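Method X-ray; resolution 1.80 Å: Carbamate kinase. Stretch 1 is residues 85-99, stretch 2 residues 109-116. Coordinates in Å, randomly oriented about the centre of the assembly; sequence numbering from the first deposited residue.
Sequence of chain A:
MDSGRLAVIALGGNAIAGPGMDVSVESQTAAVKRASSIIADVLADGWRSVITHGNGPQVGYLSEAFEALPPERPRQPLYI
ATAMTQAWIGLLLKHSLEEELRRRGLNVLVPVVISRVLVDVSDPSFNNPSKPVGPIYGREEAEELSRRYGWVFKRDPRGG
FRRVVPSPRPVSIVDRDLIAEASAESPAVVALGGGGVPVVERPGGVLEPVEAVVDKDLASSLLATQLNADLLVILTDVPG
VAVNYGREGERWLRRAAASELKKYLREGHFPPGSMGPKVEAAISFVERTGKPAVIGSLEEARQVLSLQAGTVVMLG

Stretch 1 85-99: TQAWIGLLLKHSLEE
Stretch 2 (109-116) LVPVVISR

Helix 85-99 packs against the extended segment 109-116, which runs antiparallel to it: CA atoms pair Gln 86 with Ile 114 (6.5 Å), Gly 90 with Val 112 (5.8 Å), Lys 94 with Val 110 (5.4 Å) and Glu 98 with Leu 109 (6.2 Å). One helix face thus meets the segment every fourth residue, burying 538 Å². Val 110 (phi/psi -106/111, chi1 t) has the largest covered area, 95 Å². Its compact, branched apolar side chain points toward the helix, CG2 lying 4.0 Å from Leu 97 CD2 (chi1 t, chi2 p), while its backbone is held by charged side chains: Val 110 N donates to Glu 98 OE2 (2.7 Å), and Lys 94 NZ to Val 110 O (2.9 Å). Lys 94 (t, t, t, p) also bridges to Glu 98 (m, t, chi3 17°), NZ to OE2 2.9 Å, so neither charge is buried unpaired. Gln 86 (m, t, chi3 -20°) has its CA-to-CB bond toward the segment, and its amide, donor and acceptor at once, matches the backbone of Ser 115: Ser 115 N to Gln 86 OE1 2.9 Å, Gln 86 NE2 to Ser 115 O 3.1 Å. Between these polar clamps, Val 112 (-118/116, chi1 t), its CA-to-CB bond toward the helix, packs against Gly 90, CG2 3.5 Å from Gly 90 O; a CB on Gly 90 would lie 2.6 Å from Val 112 CG1. Pro 111 and Val 113 point away.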

# COMPACT_ATOMS: atom_id res chain seq x y z
N THR A 85 0.15 -3.97 4.84
CA THR A 85 1.18 -4.98 4.61
C THR A 85 1.44 -5.21 3.12
O THR A 85 2.53 -5.64 2.74
CB THR A 85 0.84 -6.36 5.27
OG1 THR A 85 -0.32 -6.94 4.65
CG2 THR A 85 0.59 -6.19 6.76
N GLN A 86 0.45 -4.93 2.27
CA GLN A 86 0.67 -5.11 0.84
C GLN A 86 1.69 -4.09 0.35
O GLN A 86 2.53 -4.39 -0.50
CB GLN A 86 -0.64 -4.98 0.04
CG GLN A 86 -1.66 -6.07 0.37
CD GLN A 86 -2.89 -6.05 -0.55
OE1 GLN A 86 -3.19 -5.04 -1.19
NE2 GLN A 86 -3.62 -7.17 -0.59
N ALA A 87 1.64 -2.87 0.89
CA ALA A 87 2.59 -1.84 0.49
C ALA A 87 3.94 -2.07 1.16
O ALA A 87 4.99 -1.87 0.54
CB ALA A 87 2.05 -0.46 0.88
N TRP A 88 3.91 -2.49 2.42
CA TRP A 88 5.13 -2.75 3.19
C TRP A 88 5.95 -3.87 2.53
O TRP A 88 7.06 -3.64 2.07
CB TRP A 88 4.73 -3.10 4.63
CG TRP A 88 5.80 -3.60 5.56
CD1 TRP A 88 7.15 -3.70 5.32
CD2 TRP A 88 5.60 -4.09 6.89
NE1 TRP A 88 7.79 -4.23 6.42
CE2 TRP A 88 6.86 -4.48 7.40
CE3 TRP A 88 4.47 -4.25 7.70
CZ2 TRP A 88 7.02 -5.01 8.69
CZ3 TRP A 88 4.62 -4.77 8.98
CH2 TRP A 88 5.89 -5.15 9.46
N ILE A 89 5.37 -5.06 2.46
CA ILE A 89 6.08 -6.20 1.87
C ILE A 89 6.26 -6.02 0.36
O ILE A 89 7.31 -6.33 -0.20
CB ILE A 89 5.33 -7.51 2.16
CG1 ILE A 89 5.21 -7.73 3.67
CG2 ILE A 89 6.07 -8.69 1.55
CD1 ILE A 89 4.23 -8.83 4.07
N GLY A 90 5.22 -5.51 -0.29
CA GLY A 90 5.28 -5.28 -1.73
C GLY A 90 6.43 -4.37 -2.13
O GLY A 90 7.16 -4.67 -3.08
N LEU A 91 6.60 -3.27 -1.41
CA LEU A 91 7.69 -2.34 -1.72
C LEU A 91 9.05 -3.01 -1.53
O LEU A 91 9.96 -2.82 -2.33
CB LEU A 91 7.60 -1.09 -0.83
CG LEU A 91 8.79 -0.14 -1.00
CD1 LEU A 91 8.86 0.34 -2.45
CD2 LEU A 91 8.65 1.04 -0.05
N LEU A 92 9.19 -3.79 -0.46
CA LEU A 92 10.45 -4.48 -0.21
C LEU A 92 10.82 -5.38 -1.39
O LEU A 92 11.96 -5.35 -1.87
CB LEU A 92 10.36 -5.30 1.09
CG LEU A 92 10.35 -4.48 2.38
CD1 LEU A 92 10.17 -5.41 3.57
CD2 LEU A 92 11.66 -3.70 2.52
N LEU A 93 9.86 -6.18 -1.86
CA LEU A 93 10.09 -7.09 -2.99
C LEU A 93 10.33 -6.30 -4.27
O LEU A 93 11.24 -6.60 -5.04
CB LEU A 93 8.88 -8.01 -3.17
CG LEU A 93 8.67 -9.08 -2.08
CD1 LEU A 93 7.29 -9.71 -2.24
CD2 LEU A 93 9.77 -10.12 -2.18
N LYS A 94 9.49 -5.29 -4.50
CA LYS A 94 9.60 -4.43 -5.68
C LYS A 94 10.96 -3.75 -5.80
O LYS A 94 11.61 -3.82 -6.84
CB LYS A 94 8.51 -3.35 -5.62
CG LYS A 94 8.73 -2.15 -6.53
CD LYS A 94 7.71 -1.05 -6.21
CE LYS A 94 7.97 0.23 -7.00
NZ LYS A 94 7.80 0.05 -8.47
N HIS A 95 11.39 -3.10 -4.73
CA HIS A 95 12.67 -2.39 -4.74
C HIS A 95 13.85 -3.33 -4.95
O HIS A 95 14.76 -3.04 -5.73
CB HIS A 95 12.84 -1.62 -3.42
CG HIS A 95 13.80 -0.47 -3.51
ND1 HIS A 95 13.45 0.74 -4.06
CD2 HIS A 95 15.09 -0.36 -3.14
CE1 HIS A 95 14.49 1.55 -4.02
NE2 HIS A 95 15.50 0.91 -3.46
N SER A 96 13.84 -4.46 -4.24
CA SER A 96 14.92 -5.43 -4.34
C SER A 96 15.00 -6.12 -5.71
O SER A 96 16.08 -6.29 -6.27
CB SER A 96 14.76 -6.49 -3.24
OG SER A 96 15.84 -7.41 -3.25
N LEU A 97 13.84 -6.50 -6.24
CA LEU A 97 13.81 -7.16 -7.54
C LEU A 97 14.27 -6.22 -8.65
O LEU A 97 15.06 -6.61 -9.52
CB LEU A 97 12.40 -7.67 -7.84
CG LEU A 97 12.22 -8.45 -9.15
CD1 LEU A 97 13.31 -9.52 -9.28
CD2 LEU A 97 10.84 -9.07 -9.18
N GLU A 98 13.79 -4.98 -8.62
CA GLU A 98 14.19 -3.99 -9.61
C GLU A 98 15.70 -3.78 -9.57
O GLU A 98 16.35 -3.67 -10.61
CB GLU A 98 13.47 -2.66 -9.36
CG GLU A 98 12.05 -2.60 -9.90
CD GLU A 98 11.35 -1.30 -9.54
OE1 GLU A 98 12.04 -0.33 -9.17
OE2 GLU A 98 10.10 -1.24 -9.66
N GLU A 99 16.26 -3.72 -8.37
CA GLU A 99 17.69 -3.52 -8.21
C GLU A 99 18.48 -4.69 -8.79
O GLU A 99 19.50 -4.50 -9.45
CB GLU A 99 18.04 -3.35 -6.73
CG GLU A 99 19.51 -3.08 -6.46
CD GLU A 99 19.79 -2.90 -4.98
OE1 GLU A 99 19.14 -2.03 -4.36
OE2 GLU A 99 20.65 -3.62 -4.44
N LEU A 109 10.33 -1.84 -14.22
CA LEU A 109 9.69 -1.43 -12.98
C LEU A 109 8.72 -2.53 -12.58
O LEU A 109 8.04 -3.11 -13.42
CB LEU A 109 8.96 -0.10 -13.16
CG LEU A 109 9.85 1.15 -13.33
CD1 LEU A 109 8.99 2.38 -13.59
CD2 LEU A 109 10.69 1.35 -12.08
N VAL A 110 8.68 -2.83 -11.29
CA VAL A 110 7.80 -3.87 -10.75
C VAL A 110 6.63 -3.24 -10.01
O VAL A 110 6.81 -2.64 -8.96
CB VAL A 110 8.57 -4.77 -9.77
CG1 VAL A 110 7.62 -5.77 -9.12
CG2 VAL A 110 9.68 -5.49 -10.50
N PRO A 111 5.42 -3.37 -10.56
CA PRO A 111 4.26 -2.78 -9.87
C PRO A 111 3.80 -3.63 -8.70
O PRO A 111 4.01 -4.84 -8.67
CB PRO A 111 3.21 -2.72 -10.97
CG PRO A 111 3.50 -3.99 -11.75
CD PRO A 111 5.02 -3.95 -11.86
N VAL A 112 3.17 -2.97 -7.72
CA VAL A 112 2.60 -3.65 -6.56
C VAL A 112 1.11 -3.32 -6.66
O VAL A 112 0.71 -2.16 -6.58
CB VAL A 112 3.17 -3.09 -5.22
CG1 VAL A 112 2.43 -3.70 -4.05
CG2 VAL A 112 4.65 -3.41 -5.11
N VAL A 113 0.29 -4.34 -6.85
CA VAL A 113 -1.14 -4.10 -6.99
C VAL A 113 -1.89 -4.29 -5.68
O VAL A 113 -1.88 -5.38 -5.10
CB VAL A 113 -1.77 -5.04 -8.05
CG1 VAL A 113 -3.23 -4.67 -8.28
CG2 VAL A 113 -0.98 -4.96 -9.36
N ILE A 114 -2.54 -3.23 -5.21
CA ILE A 114 -3.34 -3.36 -4.01
C ILE A 114 -4.54 -4.19 -4.39
O ILE A 114 -5.24 -3.89 -5.35
CB ILE A 114 -3.79 -1.96 -3.55
CG1 ILE A 114 -2.61 -1.05 -3.17
CG2 ILE A 114 -4.71 -2.07 -2.32
CD1 ILE A 114 -1.65 -1.70 -2.18
N SER A 115 -4.71 -5.29 -3.64
CA SER A 115 -5.60 -6.36 -4.11
C SER A 115 -6.69 -6.72 -3.09
O SER A 115 -6.42 -6.96 -1.92
CB SER A 115 -4.73 -7.57 -4.41
OG SER A 115 -3.74 -7.19 -5.36
N ARG A 116 -7.96 -6.74 -3.57
CA ARG A 116 -9.06 -7.20 -2.72
C ARG A 116 -9.56 -8.57 -3.18
O ARG A 116 -9.49 -8.90 -4.36
CB ARG A 116 -10.21 -6.21 -2.85
CG ARG A 116 -9.96 -4.83 -2.23
CD ARG A 116 -10.93 -3.78 -2.78
NE ARG A 116 -10.76 -3.69 -4.23
CZ ARG A 116 -11.60 -2.92 -4.96
NH1 ARG A 116 -12.58 -2.23 -4.39
NH2 ARG A 116 -11.42 -2.85 -6.29